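PDB 4H7N: aldehyde dehydrogenase from Anabaena variabilis, which probably oxidises aldehydes to carboxylic acids with NAD+ as the electron acceptor, as members of the aldehyde dehydrogenase family do. Local coordinates for residues 53-58 / 180-185. Residues are numbered along the deposited sequence; the frame is centred on the assembly and turned at random.
Sequences ITTLQQ and PELRDV
Thr55 turns its methyl group onto the start of the Leu182 side chain, with CG2 3.7 Å from Leu182 CB, and the two side chains lie at a slant to one another. With CG2 anti to the backbone N (chi1 -62°), the methyl reaches out from helix 48-64, and the same rotation sets OG1 beside the backbone N, where it hydrogen-bonds to Gly51 O one turn earlier. Across the contact the hydroxyl meets a carbon, with Thr55 OG1 3.9 Å from Glu181 CB. Glu181 starts toward the helix, but its chain bends at chi2 (-81°) and carries the carboxylate away to a salt bridge with Arg43 of helix 27-46. Leu56 CD2 lies 4.1 Å from Leu182 CD1, the two leucines crossing at about a right angle; both also touch Trp44 of helix 27-46, a third party to this apolar cluster. The nearest pair of CA atoms, Thr55 and Glu181, is 6.8 Å apart. The contact thus sets helix 48-64 against the loop between helix 169-176 and strand 186-188, away from the predicted active-site Glu232. With the threonine hydroxyl and the glutamate carboxylate both bonded elsewhere, cohesion between the two segments rests mainly on methyl and methylene groups.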
ATOM      1  N   ILE A  53     -22.256   7.861  -9.929  1.00 29.52           N
ATOM      2  CA  ILE A  53     -23.136   6.687 -10.049  1.00 29.48           C
ATOM      3  C   ILE A  53     -24.116   6.887 -11.183  1.00 30.73           C
ATOM      4  O   ILE A  53     -24.261   6.012 -12.023  1.00 29.87           O
ATOM      5  CB  ILE A  53     -23.871   6.366  -8.722  1.00 31.03           C
ATOM      6  CG1 ILE A  53     -22.857   5.908  -7.671  1.00 30.21           C
ATOM      7  CG2 ILE A  53     -24.894   5.237  -8.903  1.00 32.19           C
ATOM      8  CD1 ILE A  53     -23.409   5.855  -6.248  1.00 31.82           C
ATOM      9  N   THR A  54     -24.797   8.019 -11.235  1.00 32.73           N
ATOM     10  CA  THR A  54     -25.754   8.228 -12.338  1.00 34.38           C
ATOM     11  C   THR A  54     -25.073   8.038 -13.700  1.00 34.16           C
ATOM     12  O   THR A  54     -25.583   7.369 -14.567  1.00 33.72           O
ATOM     13  CB  THR A  54     -26.402   9.605 -12.214  1.00 36.09           C
ATOM     14  OG1 THR A  54     -27.141   9.615 -10.997  1.00 37.07           O
ATOM     15  CG2 THR A  54     -27.355   9.940 -13.403  1.00 39.30           C
ATOM     16  N   THR A  55     -23.896   8.628 -13.839  1.00 33.76           N
ATOM     17  CA  THR A  55     -23.127   8.580 -15.052  1.00 34.07           C
ATOM     18  C   THR A  55     -22.718   7.160 -15.414  1.00 32.78           C
ATOM     19  O   THR A  55     -22.869   6.758 -16.542  1.00 33.28           O
ATOM     20  CB  THR A  55     -21.868   9.454 -14.871  1.00 33.65           C
ATOM     21  OG1 THR A  55     -22.273  10.798 -14.648  1.00 33.75           O
ATOM     22  CG2 THR A  55     -21.025   9.456 -16.059  1.00 34.96           C
ATOM     23  N   LEU A  56     -22.213   6.392 -14.451  1.00 31.29           N
ATOM     24  CA  LEU A  56     -21.811   5.015 -14.713  1.00 30.60           C
ATOM     25  C   LEU A  56     -23.024   4.198 -15.140  1.00 30.01           C
ATOM     26  O   LEU A  56     -22.937   3.369 -16.062  1.00 27.43           O
ATOM     27  CB  LEU A  56     -21.138   4.382 -13.467  1.00 31.20           C
ATOM     28  CG  LEU A  56     -19.616   4.478 -13.396  1.00 35.30           C
ATOM     29  CD1 LEU A  56     -18.936   3.763 -14.545  1.00 38.53           C
ATOM     30  CD2 LEU A  56     -19.093   5.883 -13.432  1.00 37.23           C
ATOM     31  N   GLN A  57     -24.170   4.424 -14.500  1.00 30.31           N
ATOM     32  CA  GLN A  57     -25.383   3.718 -14.924  1.00 33.18           C
ATOM     33  C   GLN A  57     -25.815   4.118 -16.347  1.00 33.24           C
ATOM     34  O   GLN A  57     -26.356   3.283 -17.078  1.00 33.22           O
ATOM     35  CB  GLN A  57     -26.541   3.915 -13.912  1.00 35.06           C
ATOM     36  CG  GLN A  57     -26.238   3.205 -12.575  1.00 35.04           C
ATOM     37  CD  GLN A  57     -26.327   1.669 -12.653  1.00 35.27           C
ATOM     38  OE1 GLN A  57     -27.173   1.110 -13.326  1.00 39.06           O
ATOM     39  NE2 GLN A  57     -25.467   0.994 -11.937  1.00 35.05           N
ATOM     40  N   GLN A  58     -25.635   5.385 -16.716  1.00 33.89           N
ATOM     41  CA  GLN A  58     -25.905   5.824 -18.104  1.00 35.83           C
ATOM     42  C   GLN A  58     -24.980   5.090 -19.073  1.00 34.00           C
ATOM     43  O   GLN A  58     -25.418   4.693 -20.149  1.00 33.22           O
ATOM     44  CB  GLN A  58     -25.703   7.341 -18.314  1.00 37.92           C
ATOM     45  CG  GLN A  58     -26.905   8.187 -18.042  1.00 43.81           C
ATOM     46  CD  GLN A  58     -26.610   9.629 -17.599  1.00 47.76           C
ATOM     47  OE1 GLN A  58     -25.476  10.129 -17.649  1.00 44.96           O
ATOM     48  NE2 GLN A  58     -27.682  10.320 -17.166  1.00 51.33           N
ATOM     49  N   PRO A 180     -21.556  12.348 -21.477  1.00 44.48           N
ATOM     50  CA  PRO A 180     -20.587  13.447 -21.576  1.00 46.80           C
ATOM     51  C   PRO A 180     -19.742  13.647 -20.312  1.00 44.42           C
ATOM     52  O   PRO A 180     -18.564  13.982 -20.415  1.00 45.22           O
ATOM     53  CB  PRO A 180     -21.463  14.661 -21.914  1.00 51.33           C
ATOM     54  CG  PRO A 180     -22.832  14.278 -21.425  1.00 52.80           C
ATOM     55  CD  PRO A 180     -22.949  12.799 -21.645  1.00 48.81           C
ATOM     56  N   GLU A 181     -20.267  13.321 -19.144  1.00 40.52           N
ATOM     57  CA  GLU A 181     -19.462  13.503 -17.929  1.00 40.45           C
ATOM     58  C   GLU A 181     -18.340  12.455 -17.726  1.00 36.34           C
ATOM     59  O   GLU A 181     -17.464  12.661 -16.929  1.00 36.75           O
ATOM     60  CB  GLU A 181     -20.379  13.531 -16.723  1.00 41.16           C
ATOM     61  CG  GLU A 181     -21.412  14.660 -16.790  1.00 44.76           C
ATOM     62  CD  GLU A 181     -20.875  16.029 -16.354  1.00 49.93           C
ATOM     63  OE1 GLU A 181     -19.626  16.221 -16.189  1.00 45.25           O
ATOM     64  OE2 GLU A 181     -21.727  16.934 -16.145  1.00 53.83           O
ATOM     65  N   LEU A 182     -18.345  11.361 -18.468  1.00 33.90           N
ATOM     66  CA  LEU A 182     -17.370  10.302 -18.258  1.00 31.84           C
ATOM     67  C   LEU A 182     -16.317  10.276 -19.333  1.00 32.17           C
ATOM     68  O   LEU A 182     -15.215   9.769 -19.121  1.00 28.92           O
ATOM     69  CB  LEU A 182     -18.088   8.980 -18.234  1.00 32.12           C
ATOM     70  CG  LEU A 182     -17.396   7.710 -17.780  1.00 30.99           C
ATOM     71  CD1 LEU A 182     -16.918   7.821 -16.345  1.00 31.43           C
ATOM     72  CD2 LEU A 182     -18.391   6.577 -17.901  1.00 33.04           C
ATOM     73  N   ARG A 183     -16.647  10.829 -20.494  1.00 31.08           N
ATOM     74  CA  ARG A 183     -15.885  10.532 -21.682  1.00 33.16           C
ATOM     75  C   ARG A 183     -14.558  11.265 -21.691  1.00 31.63           C
ATOM     76  O   ARG A 183     -13.675  10.881 -22.410  1.00 33.03           O
ATOM     77  CB  ARG A 183     -16.677  10.893 -22.967  1.00 38.14           C
ATOM     78  CG  ARG A 183     -17.070  12.362 -23.080  1.00 42.29           C
ATOM     79  CD  ARG A 183     -17.557  12.746 -24.483  1.00 49.14           C
ATOM     80  NE  ARG A 183     -16.539  12.423 -25.493  1.00 53.02           N
ATOM     81  CZ  ARG A 183     -16.670  12.612 -26.798  1.00 59.52           C
ATOM     82  NH1 ARG A 183     -17.783  13.152 -27.306  1.00 62.87           N
ATOM     83  NH2 ARG A 183     -15.673  12.260 -27.599  1.00 62.75           N
ATOM     84  N   ASP A 184     -14.388  12.292 -20.886  1.00 31.62           N
ATOM     85  CA  ASP A 184     -13.059  12.877 -20.754  1.00 32.85           C
ATOM     86  C   ASP A 184     -12.276  12.428 -19.508  1.00 29.95           C
ATOM     87  O   ASP A 184     -11.125  12.821 -19.350  1.00 29.66           O
ATOM     88  CB  ASP A 184     -13.154  14.373 -20.810  1.00 36.61           C
ATOM     89  CG  ASP A 184     -13.677  14.854 -22.159  1.00 40.73           C
ATOM     90  OD1 ASP A 184     -13.177  14.417 -23.219  1.00 44.65           O
ATOM     91  OD2 ASP A 184     -14.604  15.653 -22.137  1.00 43.15           O
ATOM     92  N   VAL A 185     -12.844  11.554 -18.692  1.00 29.72           N
ATOM     93  CA  VAL A 185     -12.106  10.994 -17.552  1.00 29.09           C
ATOM     94  C   VAL A 185     -11.809   9.509 -17.583  1.00 28.65           C
ATOM     95  O   VAL A 185     -11.041   9.033 -16.731  1.00 26.41           O
ATOM     96  CB  VAL A 185     -12.733  11.327 -16.165  1.00 30.77           C
ATOM     97  CG1 VAL A 185     -12.723  12.832 -15.939  1.00 31.26           C
ATOM     98  CG2 VAL A 185     -14.111  10.729 -15.994  1.00 29.97           C
TER